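Local coordinates for protein cytosolic malate dehydrogenase (Trichomonas vaginalis, PDB 4UUO) that probably catalyses the NAD-dependent interconversion of malate and oxaloacetate, at residues L165-F169 against K210-L216; D253-T258 against T289-G294; L114-P120 against A142-Q146. All coordinates share one frame. Numbering follows the deposited sequence.

Interaction 1 of 3, residues L165-F169 against K210-L216; sequences LAAKF and KLPKEYL
Residues 165-169 form the C-terminal part of helix 155-169, with Phe169 N donating to Leu165 O at 3.2 Å. Residues 210-216 come in as a loop, extended at Leu211 and Pro212; the latter is the N-cap of helix 213-235, and its O accepts a 3.1 Å bond from Leu216 N. The backbones stay apart: the facing CA atoms of Lys168 and Leu211, and of Phe169 and Lys210, are each 9.6 Å from one another, and those of Leu165 and Leu216 9.7 Å, so side chains alone bridge the gap. Leu211 (m, t) points at the helix and fills the middle. Its CD1 lies 3.9 Å from Lys168 CG and 4.4 Å from Leu165 CD2, while its CG lies 4.0 Å from Phe169 CZ. Leu165 CD2 also reaches Leu216 CD2 at 4.4 Å. The edge of the Phe169 ring, with chi1 at m, meets Lys210, CE1 to CB 4.0 Å. Exposed Lys168, chi1 at t, brings the end of its chain to the phenol end of Tyr215, CE to OH 3.4 Å. Deeper in, Leu165 continues onto Ile176 and Val179 of strand 176-182 and onto Phe220, which ties the end of helix 155-169 into the core of the C-terminal alpha/beta domain. No hydrogen bond crosses the gap; the contact is held by apolar burial and the aliphatic parts of lysines, and so depends on shape rather than directional bonds.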
ATOM      1  N   LEU A 165     -20.794  -8.969  -4.418  1.00103.91           N
ATOM      2  CA  LEU A 165     -21.993  -9.478  -3.758  1.00 93.87           C
ATOM      3  C   LEU A 165     -22.311  -8.667  -2.509  1.00107.99           C
ATOM      4  O   LEU A 165     -23.472  -8.536  -2.112  1.00106.23           O
ATOM      5  CB  LEU A 165     -21.827 -10.951  -3.388  1.00100.79           C
ATOM      6  CG  LEU A 165     -21.901 -11.966  -4.524  1.00110.90           C
ATOM      7  CD1 LEU A 165     -21.645 -13.364  -3.988  1.00120.66           C
ATOM      8  CD2 LEU A 165     -23.253 -11.884  -5.211  1.00109.79           C
ATOM      9  N   ALA A 166     -21.267  -8.138  -1.879  1.00102.68           N
ATOM     10  CA  ALA A 166     -21.445  -7.288  -0.714  1.00105.77           C
ATOM     11  C   ALA A 166     -22.254  -6.064  -1.110  1.00109.41           C
ATOM     12  O   ALA A 166     -23.248  -5.726  -0.469  1.00 93.60           O
ATOM     13  CB  ALA A 166     -20.099  -6.879  -0.135  1.00 94.31           C
ATOM     14  N   ALA A 167     -21.826  -5.426  -2.197  1.00115.01           N
ATOM     15  CA  ALA A 167     -22.425  -4.183  -2.673  1.00105.07           C
ATOM     16  C   ALA A 167     -23.824  -4.387  -3.255  1.00117.34           C
ATOM     17  O   ALA A 167     -24.669  -3.498  -3.161  1.00124.99           O
ATOM     18  CB  ALA A 167     -21.519  -3.539  -3.703  1.00 93.28           C
ATOM     19  N   LYS A 168     -24.058  -5.548  -3.862  1.00120.88           N
ATOM     20  CA  LYS A 168     -25.367  -5.882  -4.423  1.00106.86           C
ATOM     21  C   LYS A 168     -26.417  -5.997  -3.323  1.00117.16           C
ATOM     22  O   LYS A 168     -27.522  -5.472  -3.455  1.00129.95           O
ATOM     23  CB  LYS A 168     -25.296  -7.190  -5.218  1.00113.05           C
ATOM     24  CG  LYS A 168     -26.503  -7.469  -6.111  1.00114.06           C
ATOM     25  CD  LYS A 168     -26.425  -6.683  -7.415  1.00112.91           C
ATOM     26  CE  LYS A 168     -27.483  -7.133  -8.409  1.00110.05           C
ATOM     27  NZ  LYS A 168     -28.860  -6.954  -7.873  1.00127.23           N
ATOM     28  N   PHE A 169     -26.067  -6.685  -2.238  1.00121.67           N
ATOM     29  CA  PHE A 169     -26.983  -6.875  -1.112  1.00117.13           C
ATOM     30  C   PHE A 169     -26.944  -5.700  -0.131  1.00125.24           C
ATOM     31  O   PHE A 169     -27.722  -5.654   0.821  1.00134.99           O
ATOM     32  CB  PHE A 169     -26.664  -8.177  -0.370  1.00121.49           C
ATOM     33  CG  PHE A 169     -27.005  -9.427  -1.142  1.00140.30           C
ATOM     34  CD1 PHE A 169     -28.258 -10.010  -1.028  1.00141.45           C
ATOM     35  CD2 PHE A 169     -26.067 -10.027  -1.970  1.00132.21           C
ATOM     36  CE1 PHE A 169     -28.571 -11.162  -1.733  1.00139.88           C
ATOM     37  CE2 PHE A 169     -26.374 -11.177  -2.676  1.00125.96           C
ATOM     38  CZ  PHE A 169     -27.627 -11.745  -2.556  1.00130.32           C
ATOM     39  N   LYS A 210     -31.770 -15.899  -4.001  1.00152.78           N
ATOM     40  CA  LYS A 210     -32.109 -14.502  -3.736  1.00143.52           C
ATOM     41  C   LYS A 210     -31.817 -13.644  -4.969  1.00141.95           C
ATOM     42  O   LYS A 210     -32.445 -12.602  -5.180  1.00129.44           O
ATOM     43  CB  LYS A 210     -31.337 -13.975  -2.523  1.00123.94           C
ATOM     44  CG  LYS A 210     -32.021 -14.213  -1.191  1.00123.71           C
ATOM     45  CD  LYS A 210     -33.252 -13.324  -1.049  1.00142.97           C
ATOM     46  CE  LYS A 210     -33.912 -13.467   0.319  1.00137.67           C
ATOM     47  NZ  LYS A 210     -35.166 -12.666   0.417  1.00134.01           N
ATOM     48  N   LEU A 211     -30.851 -14.088  -5.771  1.00132.04           N
ATOM     49  CA  LEU A 211     -30.549 -13.460  -7.055  1.00130.09           C
ATOM     50  C   LEU A 211     -30.793 -14.446  -8.200  1.00138.18           C
ATOM     51  O   LEU A 211     -30.647 -15.658  -8.019  1.00127.18           O
ATOM     52  CB  LEU A 211     -29.103 -12.954  -7.088  1.00128.80           C
ATOM     53  CG  LEU A 211     -28.804 -11.660  -6.329  1.00118.37           C
ATOM     54  CD1 LEU A 211     -27.373 -11.208  -6.593  1.00 96.63           C
ATOM     55  CD2 LEU A 211     -29.801 -10.570  -6.706  1.00103.56           C
ATOM     56  N   PRO A 212     -31.172 -13.927  -9.381  1.00147.44           N
ATOM     57  CA  PRO A 212     -31.498 -14.752 -10.554  1.00142.97           C
ATOM     58  C   PRO A 212     -30.333 -15.613 -11.048  1.00142.76           C
ATOM     59  O   PRO A 212     -29.171 -15.210 -10.951  1.00139.06           O
ATOM     60  CB  PRO A 212     -31.881 -13.714 -11.615  1.00135.06           C
ATOM     61  CG  PRO A 212     -32.291 -12.516 -10.845  1.00138.07           C
ATOM     62  CD  PRO A 212     -31.396 -12.495  -9.647  1.00144.55           C
ATOM     63  N   LYS A 213     -30.659 -16.785 -11.584  1.00138.66           N
ATOM     64  CA  LYS A 213     -29.656 -17.707 -12.101  1.00129.85           C
ATOM     65  C   LYS A 213     -28.980 -17.135 -13.344  1.00136.04           C
ATOM     66  O   LYS A 213     -27.792 -17.357 -13.567  1.00143.16           O
ATOM     67  CB  LYS A 213     -30.297 -19.065 -12.411  1.00139.98           C
ATOM     68  CG  LYS A 213     -29.322 -20.171 -12.797  1.00135.39           C
ATOM     69  CD  LYS A 213     -30.029 -21.524 -12.888  1.00121.51           C
ATOM     70  CE  LYS A 213     -29.158 -22.582 -13.561  1.00125.12           C
ATOM     71  NZ  LYS A 213     -27.845 -22.790 -12.882  1.00126.89           N
ATOM     72  N   GLU A 214     -29.735 -16.391 -14.147  1.00143.29           N
ATOM     73  CA  GLU A 214     -29.184 -15.768 -15.347  1.00148.21           C
ATOM     74  C   GLU A 214     -28.168 -14.693 -14.982  1.00143.48           C
ATOM     75  O   GLU A 214     -27.182 -14.487 -15.689  1.00145.58           O
ATOM     76  CB  GLU A 214     -30.295 -15.165 -16.207  1.00164.42           C
ATOM     77  CG  GLU A 214     -29.792 -14.479 -17.472  1.00169.65           C
ATOM     78  CD  GLU A 214     -30.904 -13.829 -18.270  1.00180.15           C
ATOM     79  OE1 GLU A 214     -32.081 -13.959 -17.871  1.00185.84           O
ATOM     80  OE2 GLU A 214     -30.600 -13.186 -19.298  1.00180.60           O
ATOM     81  N   TYR A 215     -28.420 -14.010 -13.872  1.00146.07           N
ATOM     82  CA  TYR A 215     -27.513 -12.975 -13.392  1.00134.77           C
ATOM     83  C   TYR A 215     -26.214 -13.581 -12.872  1.00123.63           C
ATOM     84  O   TYR A 215     -25.148 -13.347 -13.436  1.00119.93           O
ATOM     85  CB  TYR A 215     -28.181 -12.139 -12.296  1.00117.18           C
ATOM     86  CG  TYR A 215     -27.265 -11.115 -11.672  1.00110.86           C
ATOM     87  CD1 TYR A 215     -26.722 -10.086 -12.433  1.00112.66           C
ATOM     88  CD2 TYR A 215     -26.942 -11.172 -10.322  1.00117.74           C
ATOM     89  CE1 TYR A 215     -25.877  -9.145 -11.870  1.00112.24           C
ATOM     90  CE2 TYR A 215     -26.100 -10.235  -9.748  1.00126.46           C
ATOM     91  CZ  TYR A 215     -25.572  -9.224 -10.526  1.00125.95           C
ATOM     92  OH  TYR A 215     -24.736  -8.288  -9.959  1.00130.03           O
ATOM     93  N   LEU A 216     -26.323 -14.366 -11.801  1.00131.75           N
ATOM     94  CA  LEU A 216     -25.171 -14.958 -11.124  1.00118.47           C
ATOM     95  C   LEU A 216     -24.293 -15.775 -12.066  1.00116.42           C
ATOM     96  O   LEU A 216     -23.062 -15.747 -11.979  1.00105.28           O
ATOM     97  CB  LEU A 216     -25.644 -15.836  -9.961  1.00 99.11           C
ATOM     98  CG  LEU A 216     -26.383 -15.080  -8.855  1.00100.51           C
ATOM     99  CD1 LEU A 216     -26.735 -15.997  -7.695  1.00 91.15           C
ATOM    100  CD2 LEU A 216     -25.549 -13.901  -8.377  1.00106.89           C
TER

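Interaction 2 of 3, residues D253-T258 against T289-G294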
ATOM      1  N   ASP A 253      -4.403 -16.815   5.150  1.00117.04           N
ATOM      2  CA  ASP A 253      -5.219 -17.991   5.430  1.00101.29           C
ATOM      3  C   ASP A 253      -4.417 -19.271   5.241  1.00103.33           C
ATOM      4  O   ASP A 253      -4.583 -20.233   5.990  1.00109.00           O
ATOM      5  CB  ASP A 253      -6.456 -18.018   4.533  1.00 99.17           C
ATOM      6  CG  ASP A 253      -7.326 -16.792   4.700  1.00111.69           C
ATOM      7  OD1 ASP A 253      -7.212 -16.114   5.747  1.00106.10           O
ATOM      8  OD2 ASP A 253      -8.131 -16.514   3.786  1.00115.26           O
ATOM      9  N   TRP A 254      -3.551 -19.281   4.232  1.00101.72           N
ATOM     10  CA  TRP A 254      -2.717 -20.445   3.950  1.00106.88           C
ATOM     11  C   TRP A 254      -1.854 -20.792   5.167  1.00112.50           C
ATOM     12  O   TRP A 254      -1.587 -21.962   5.442  1.00 96.88           O
ATOM     13  CB  TRP A 254      -1.840 -20.188   2.719  1.00110.73           C
ATOM     14  CG  TRP A 254      -1.248 -21.433   2.092  1.00115.61           C
ATOM     15  CD1 TRP A 254      -1.486 -22.731   2.451  1.00 96.64           C
ATOM     16  CD2 TRP A 254      -0.322 -21.486   0.993  1.00105.44           C
ATOM     17  NE1 TRP A 254      -0.768 -23.583   1.647  1.00 97.45           N
ATOM     18  CE2 TRP A 254      -0.046 -22.846   0.747  1.00 99.55           C
ATOM     19  CE3 TRP A 254       0.296 -20.516   0.197  1.00100.14           C
ATOM     20  CZ2 TRP A 254       0.827 -23.259  -0.262  1.00103.06           C
ATOM     21  CZ3 TRP A 254       1.161 -20.927  -0.803  1.00 89.48           C
ATOM     22  CH2 TRP A 254       1.419 -22.287  -1.023  1.00 94.19           C
ATOM     23  N   LEU A 255      -1.446 -19.768   5.908  1.00116.14           N
ATOM     24  CA  LEU A 255      -0.582 -19.960   7.066  1.00 95.33           C
ATOM     25  C   LEU A 255      -1.355 -20.225   8.357  1.00100.16           C
ATOM     26  O   LEU A 255      -0.915 -21.015   9.192  1.00118.78           O
ATOM     27  CB  LEU A 255       0.324 -18.741   7.254  1.00 84.78           C
ATOM     28  CG  LEU A 255       1.348 -18.451   6.148  1.00 92.35           C
ATOM     29  CD1 LEU A 255       2.036 -17.109   6.376  1.00 91.39           C
ATOM     30  CD2 LEU A 255       2.377 -19.567   6.026  1.00 84.93           C
ATOM     31  N   TYR A 256      -2.504 -19.575   8.527  1.00 97.34           N
ATOM     32  CA  TYR A 256      -3.167 -19.586   9.834  1.00104.31           C
ATOM     33  C   TYR A 256      -4.609 -20.096   9.819  1.00112.53           C
ATOM     34  O   TYR A 256      -5.282 -20.087  10.850  1.00115.71           O
ATOM     35  CB  TYR A 256      -3.127 -18.183  10.444  1.00 95.48           C
ATOM     36  CG  TYR A 256      -1.748 -17.566  10.417  1.00111.77           C
ATOM     37  CD1 TYR A 256      -0.731 -18.064  11.220  1.00104.70           C
ATOM     38  CD2 TYR A 256      -1.459 -16.497   9.575  1.00120.03           C
ATOM     39  CE1 TYR A 256       0.533 -17.511  11.194  1.00102.50           C
ATOM     40  CE2 TYR A 256      -0.194 -15.937   9.542  1.00112.37           C
ATOM     41  CZ  TYR A 256       0.797 -16.450  10.356  1.00109.80           C
ATOM     42  OH  TYR A 256       2.059 -15.900  10.335  1.00109.53           O
ATOM     43  N   GLY A 257      -5.082 -20.537   8.659  1.00117.63           N
ATOM     44  CA  GLY A 257      -6.397 -21.147   8.566  1.00106.72           C
ATOM     45  C   GLY A 257      -7.525 -20.222   8.148  1.00111.83           C
ATOM     46  O   GLY A 257      -7.299 -19.072   7.771  1.00115.26           O
ATOM     47  N   THR A 258      -8.751 -20.733   8.219  1.00121.94           N
ATOM     48  CA  THR A 258      -9.930 -19.981   7.803  1.00108.56           C
ATOM     49  C   THR A 258     -10.919 -19.822   8.963  1.00110.93           C
ATOM     50  O   THR A 258     -12.059 -20.296   8.912  1.00120.44           O
ATOM     51  CB  THR A 258     -10.626 -20.660   6.594  1.00112.86           C
ATOM     52  OG1 THR A 258     -11.046 -21.983   6.951  1.00134.76           O
ATOM     53  CG2 THR A 258      -9.674 -20.752   5.407  1.00 98.38           C
ATOM     54  N   THR A 289     -10.929 -25.176   2.515  1.00111.37           N
ATOM     55  CA  THR A 289     -10.756 -24.762   3.896  1.00107.66           C
ATOM     56  C   THR A 289      -9.262 -24.889   4.204  1.00105.75           C
ATOM     57  O   THR A 289      -8.538 -25.584   3.482  1.00 92.33           O
ATOM     58  CB  THR A 289     -11.614 -25.622   4.863  1.00118.10           C
ATOM     59  OG1 THR A 289     -11.505 -25.116   6.199  1.00128.46           O
ATOM     60  CG2 THR A 289     -11.179 -27.083   4.838  1.00 94.29           C
ATOM     61  N   VAL A 290      -8.782 -24.195   5.234  1.00109.28           N
ATOM     62  CA  VAL A 290      -7.390 -24.359   5.669  1.00109.09           C
ATOM     63  C   VAL A 290      -7.349 -24.508   7.180  1.00107.50           C
ATOM     64  O   VAL A 290      -7.940 -23.706   7.899  1.00113.97           O
ATOM     65  CB  VAL A 290      -6.485 -23.168   5.250  1.00124.26           C
ATOM     66  CG1 VAL A 290      -5.057 -23.393   5.731  1.00107.99           C
ATOM     67  CG2 VAL A 290      -6.511 -22.956   3.737  1.00112.71           C
ATOM     68  N   SER A 291      -6.665 -25.541   7.664  1.00119.08           N
ATOM     69  CA  SER A 291      -6.601 -25.790   9.101  1.00122.83           C
ATOM     70  C   SER A 291      -5.665 -24.797   9.771  1.00133.32           C
ATOM     71  O   SER A 291      -4.927 -24.076   9.096  1.00131.00           O
ATOM     72  CB  SER A 291      -6.138 -27.214   9.391  1.00105.52           C
ATOM     73  OG  SER A 291      -4.727 -27.293   9.322  1.00 95.97           O
ATOM     74  N   LYS A 292      -5.684 -24.773  11.100  1.00133.97           N
ATOM     75  CA  LYS A 292      -4.862 -23.831  11.850  1.00135.56           C
ATOM     76  C   LYS A 292      -3.378 -24.192  11.769  1.00141.75           C
ATOM     77  O   LYS A 292      -2.516 -23.367  12.072  1.00145.08           O
ATOM     78  CB  LYS A 292      -5.326 -23.765  13.305  1.00138.20           C
ATOM     79  CG  LYS A 292      -6.750 -23.240  13.466  1.00147.46           C
ATOM     80  CD  LYS A 292      -7.122 -23.053  14.931  1.00151.82           C
ATOM     81  CE  LYS A 292      -8.567 -22.590  15.088  1.00151.80           C
ATOM     82  NZ  LYS A 292      -8.818 -21.265  14.452  1.00153.04           N
ATOM     83  N   ASP A 293      -3.084 -25.418  11.346  1.00137.41           N
ATOM     84  CA  ASP A 293      -1.706 -25.837  11.115  1.00126.42           C
ATOM     85  C   ASP A 293      -1.259 -25.475   9.706  1.00118.26           C
ATOM     86  O   ASP A 293      -0.154 -25.822   9.286  1.00105.66           O
ATOM     87  CB  ASP A 293      -1.551 -27.338  11.345  1.00139.06           C
ATOM     88  CG  ASP A 293      -1.670 -27.711  12.804  1.00164.75           C
ATOM     89  OD1 ASP A 293      -1.249 -26.897  13.653  1.00166.47           O
ATOM     90  OD2 ASP A 293      -2.187 -28.810  13.104  1.00171.87           O
ATOM     91  N   GLY A 294      -2.126 -24.774   8.983  1.00119.76           N
ATOM     92  CA  GLY A 294      -1.821 -24.336   7.633  1.00113.98           C
ATOM     93  C   GLY A 294      -2.000 -25.432   6.600  1.00119.28           C
ATOM     94  O   GLY A 294      -1.435 -25.359   5.505  1.00105.23           O
TER
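Two hydrogen bonds cross between these segments, both weak. Thr258 N donates to Val290 O at 3.1 Å with an angle of 132°, and the hydroxyls Thr258 OG1 and Thr289 OG1 are paired at 3.3 Å. A further polar link runs through a third residue: Lys123 NZ is hydrogen-bonded to both Trp254 O and Gly294 O, two acceptors that sit 3.4 Å apart, and the same lysine makes a cation-pi contact with the Trp254 ring. Asp253 OD2 turns elsewhere, to a salt bridge with Arg155. Within 289-294, a type I turn from Ser291 to Gly294 closes with Gly294 N to Ser291 O at 2.9 Å, and Ser291 OG accepts from Asp293 N at 3.2 Å, an ST turn. This is the hairpin joining strands 283-290 and 296-298 of a three-stranded antiparallel sheet in the C-terminal domain, and the end of helix 240-256 rests on it. Both glycines let the backbones close in. Gly257, leaving the helix with phi 96°, puts its CA 3.1 Å from Val290 O and 3.3 Å from Ser291 O; Gly294 CA lies 3.2 Å from Trp254 O, where a CB would be crowded. Val290 points into the helix end, CG1 3.2 Å from Asp253 O. Farther out, Thr258 CG2 packs on Val290 CB at 4.0 Å, and Trp254 and Val290 both lean on Met266 and Val296 of the flanking strands.

Interaction 3 of 3, residues L114-P120 against A142-Q146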
ATOM      1  N   LEU A 114      13.953 -22.463  -5.424  1.00 97.49           N
ATOM      2  CA  LEU A 114      13.196 -22.841  -4.240  1.00 86.64           C
ATOM      3  C   LEU A 114      13.671 -24.188  -3.714  1.00 85.71           C
ATOM      4  O   LEU A 114      13.980 -24.333  -2.536  1.00 93.68           O
ATOM      5  CB  LEU A 114      11.703 -22.903  -4.556  1.00 83.77           C
ATOM      6  CG  LEU A 114      10.981 -21.578  -4.795  1.00 90.82           C
ATOM      7  CD1 LEU A 114       9.711 -21.798  -5.611  1.00 82.51           C
ATOM      8  CD2 LEU A 114      10.666 -20.886  -3.469  1.00 80.14           C
ATOM      9  N   ASN A 115      13.742 -25.163  -4.612  1.00 98.60           N
ATOM     10  CA  ASN A 115      14.112 -26.533  -4.261  1.00109.07           C
ATOM     11  C   ASN A 115      15.453 -26.643  -3.545  1.00100.69           C
ATOM     12  O   ASN A 115      15.562 -27.300  -2.509  1.00104.92           O
ATOM     13  CB  ASN A 115      14.142 -27.402  -5.519  1.00107.38           C
ATOM     14  CG  ASN A 115      14.293 -28.872  -5.206  1.00 94.43           C
ATOM     15  OD1 ASN A 115      13.356 -29.511  -4.736  1.00 84.42           O
ATOM     16  ND2 ASN A 115      15.470 -29.419  -5.478  1.00 90.00           N
ATOM     17  N   ASP A 116      16.468 -25.994  -4.103  1.00 97.22           N
ATOM     18  CA  ASP A 116      17.815 -26.064  -3.552  1.00112.99           C
ATOM     19  C   ASP A 116      17.990 -25.158  -2.334  1.00114.57           C
ATOM     20  O   ASP A 116      18.518 -25.581  -1.305  1.00128.69           O
ATOM     21  CB  ASP A 116      18.848 -25.694  -4.623  1.00106.18           C
ATOM     22  CG  ASP A 116      18.744 -26.565  -5.868  1.00102.41           C
ATOM     23  OD1 ASP A 116      18.455 -27.772  -5.738  1.00108.03           O
ATOM     24  OD2 ASP A 116      18.956 -26.040  -6.982  1.00 93.51           O
ATOM     25  N   TYR A 117      17.533 -23.917  -2.451  1.00104.92           N
ATOM     26  CA  TYR A 117      17.880 -22.891  -1.476  1.00106.82           C
ATOM     27  C   TYR A 117      16.812 -22.643  -0.409  1.00103.51           C
ATOM     28  O   TYR A 117      17.141 -22.429   0.756  1.00 89.38           O
ATOM     29  CB  TYR A 117      18.202 -21.586  -2.207  1.00 96.61           C
ATOM     30  CG  TYR A 117      19.301 -21.747  -3.233  1.00108.65           C
ATOM     31  CD1 TYR A 117      20.567 -22.180  -2.855  1.00112.42           C
ATOM     32  CD2 TYR A 117      19.071 -21.495  -4.581  1.00109.08           C
ATOM     33  CE1 TYR A 117      21.579 -22.342  -3.785  1.00104.23           C
ATOM     34  CE2 TYR A 117      20.079 -21.655  -5.521  1.00106.90           C
ATOM     35  CZ  TYR A 117      21.331 -22.079  -5.115  1.00107.49           C
ATOM     36  OH  TYR A 117      22.342 -22.240  -6.038  1.00118.99           O
ATOM     37  N   ALA A 118      15.541 -22.667  -0.798  1.00104.30           N
ATOM     38  CA  ALA A 118      14.468 -22.377   0.151  1.00 99.35           C
ATOM     39  C   ALA A 118      14.292 -23.515   1.145  1.00109.69           C
ATOM     40  O   ALA A 118      14.810 -24.618   0.947  1.00107.72           O
ATOM     41  CB  ALA A 118      13.151 -22.107  -0.581  1.00 78.91           C
ATOM     42  N   LYS A 119      13.563 -23.231   2.221  1.00116.50           N
ATOM     43  CA  LYS A 119      13.204 -24.246   3.199  1.00111.83           C
ATOM     44  C   LYS A 119      12.338 -25.316   2.539  1.00114.12           C
ATOM     45  O   LYS A 119      11.597 -25.026   1.604  1.00125.71           O
ATOM     46  CB  LYS A 119      12.467 -23.618   4.388  1.00 94.80           C
ATOM     47  CG  LYS A 119      13.355 -22.835   5.343  1.00 95.98           C
ATOM     48  CD  LYS A 119      12.707 -22.742   6.724  1.00109.39           C
ATOM     49  CE  LYS A 119      13.574 -21.982   7.721  1.00106.53           C
ATOM     50  NZ  LYS A 119      13.722 -20.539   7.365  1.00121.11           N
ATOM     51  N   PRO A 120      12.433 -26.563   3.020  1.00109.10           N
ATOM     52  CA  PRO A 120      11.613 -27.649   2.466  1.00120.40           C
ATOM     53  C   PRO A 120      10.134 -27.438   2.761  1.00121.61           C
ATOM     54  O   PRO A 120       9.263 -28.062   2.152  1.00130.98           O
ATOM     55  CB  PRO A 120      12.138 -28.895   3.190  1.00111.19           C
ATOM     56  CG  PRO A 120      13.495 -28.505   3.696  1.00119.58           C
ATOM     57  CD  PRO A 120      13.381 -27.050   4.032  1.00102.20           C
ATOM     58  N   ALA A 142      11.228 -28.765  -9.079  1.00 91.51           N
ATOM     59  CA  ALA A 142      11.610 -28.971  -7.686  1.00 81.82           C
ATOM     60  C   ALA A 142      11.300 -30.391  -7.215  1.00 89.35           C
ATOM     61  O   ALA A 142      10.198 -30.653  -6.731  1.00119.18           O
ATOM     62  CB  ALA A 142      10.904 -27.958  -6.801  1.00 83.84           C
ATOM     63  N   PRO A 143      12.275 -31.309  -7.343  1.00 79.40           N
ATOM     64  CA  PRO A 143      12.077 -32.733  -7.021  1.00102.24           C
ATOM     65  C   PRO A 143      11.957 -33.033  -5.522  1.00108.14           C
ATOM     66  O   PRO A 143      11.382 -34.061  -5.155  1.00127.85           O
ATOM     67  CB  PRO A 143      13.338 -33.412  -7.595  1.00 83.81           C
ATOM     68  CG  PRO A 143      13.986 -32.396  -8.484  1.00 81.54           C
ATOM     69  CD  PRO A 143      13.611 -31.060  -7.908  1.00 79.42           C
ATOM     70  N   LYS A 144      12.500 -32.160  -4.678  1.00 92.45           N
ATOM     71  CA  LYS A 144      12.495 -32.374  -3.234  1.00 98.65           C
ATOM     72  C   LYS A 144      11.168 -31.932  -2.624  1.00112.58           C
ATOM     73  O   LYS A 144      10.718 -32.488  -1.621  1.00122.17           O
ATOM     74  CB  LYS A 144      13.665 -31.623  -2.586  1.00115.47           C
ATOM     75  CG  LYS A 144      13.772 -31.756  -1.077  1.00138.90           C
ATOM     76  CD  LYS A 144      14.900 -30.891  -0.521  1.00139.37           C
ATOM     77  CE  LYS A 144      15.064 -31.097   0.982  1.00141.66           C
ATOM     78  NZ  LYS A 144      16.100 -30.199   1.570  1.00142.00           N
ATOM     79  N   LEU A 145      10.538 -30.940  -3.248  1.00111.87           N
ATOM     80  CA  LEU A 145       9.310 -30.348  -2.726  1.00106.79           C
ATOM     81  C   LEU A 145       8.065 -31.168  -3.057  1.00107.88           C
ATOM     82  O   LEU A 145       7.905 -31.637  -4.181  1.00125.09           O
ATOM     83  CB  LEU A 145       9.148 -28.928  -3.268  1.00109.96           C
ATOM     84  CG  LEU A 145      10.194 -27.911  -2.811  1.00 96.71           C
ATOM     85  CD1 LEU A 145       9.889 -26.544  -3.383  1.00 92.08           C
ATOM     86  CD2 LEU A 145      10.247 -27.851  -1.298  1.00 96.65           C
ATOM     87  N   GLN A 146       7.186 -31.338  -2.073  1.00113.82           N
ATOM     88  CA  GLN A 146       5.883 -31.952  -2.312  1.00106.71           C
ATOM     89  C   GLN A 146       4.974 -30.932  -2.974  1.00107.18           C
ATOM     90  O   GLN A 146       5.435 -29.866  -3.383  1.00101.22           O
ATOM     91  CB  GLN A 146       5.249 -32.462  -1.016  1.00121.51           C
ATOM     92  CG  GLN A 146       5.843 -33.759  -0.487  1.00126.02           C
ATOM     93  CD  GLN A 146       7.097 -33.525   0.323  1.00136.03           C
ATOM     94  OE1 GLN A 146       7.472 -32.382   0.584  1.00144.24           O
ATOM     95  NE2 GLN A 146       7.752 -34.608   0.731  1.00145.72           N
TER
HETATM   96  O   HOH W   1      10.374 -30.669   0.375  1.00 89.32           O
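Leu114, in the last turns of helix 96-117, points toward the 142-146 loop and sets its CB 4.2 Å from Leu145 CD1; both leucines also touch Trp150 of strand 150-152. Next comes Asn115, the main polar link. Its OD1 accepts a hydrogen bond from Lys144 N at 2.8 Å, and its CB lies 3.5 Å from Ala142 CB. Asn115 ND2 makes a weak bond back to Asp116 OD1 at 3.4 Å. The helix ends after Tyr117, and Ala118 leaves helical angles to lead the chain toward strand 123-126. Lys119 turns away, its NZ bonding to Gly78 O. Pro120 brings the chain back to the loop: CG lies 3.8 Å from Lys144 NZ, and O lies 3.6 Å from Leu145 CD2. Water 1 lies within bonding reach of both residues, 2.7 Å from Lys144 O and, more weakly, 3.3 Å from Pro120 O; Pro120 O also accepts from Asn149 ND2. Here, at the edge of the Rossmann-type NAD-binding domain, a helix end meets the loop leading into outer strand 150-152. One side-chain-to-backbone bond pins the loop to the helix end at Lys144, and the buried leucines beside it add apolar packing.

Along the chain interaction 3 closes first, then interaction 1, then interaction 2, none enclosing another. Interaction 3 belongs to the NAD-binding domain with its parallel six-stranded sheet; interactions 1 and 2 belong to the C-terminal alpha/beta domain, where helices 213-235 and 240-256, one from each contact, are consecutive. Centres of interactions 1 and 3 are 43 Å apart, on opposite sides of the chain's centre. Interaction 2 lies between these extremes, 29 Å from interaction 1 and 21 Å from interaction 3, and about 9 Å from the latter at the nearest atoms. Through Lys123 on strand 123-126 it also reaches the nucleotide-binding domain, so it lies where the two domains meet.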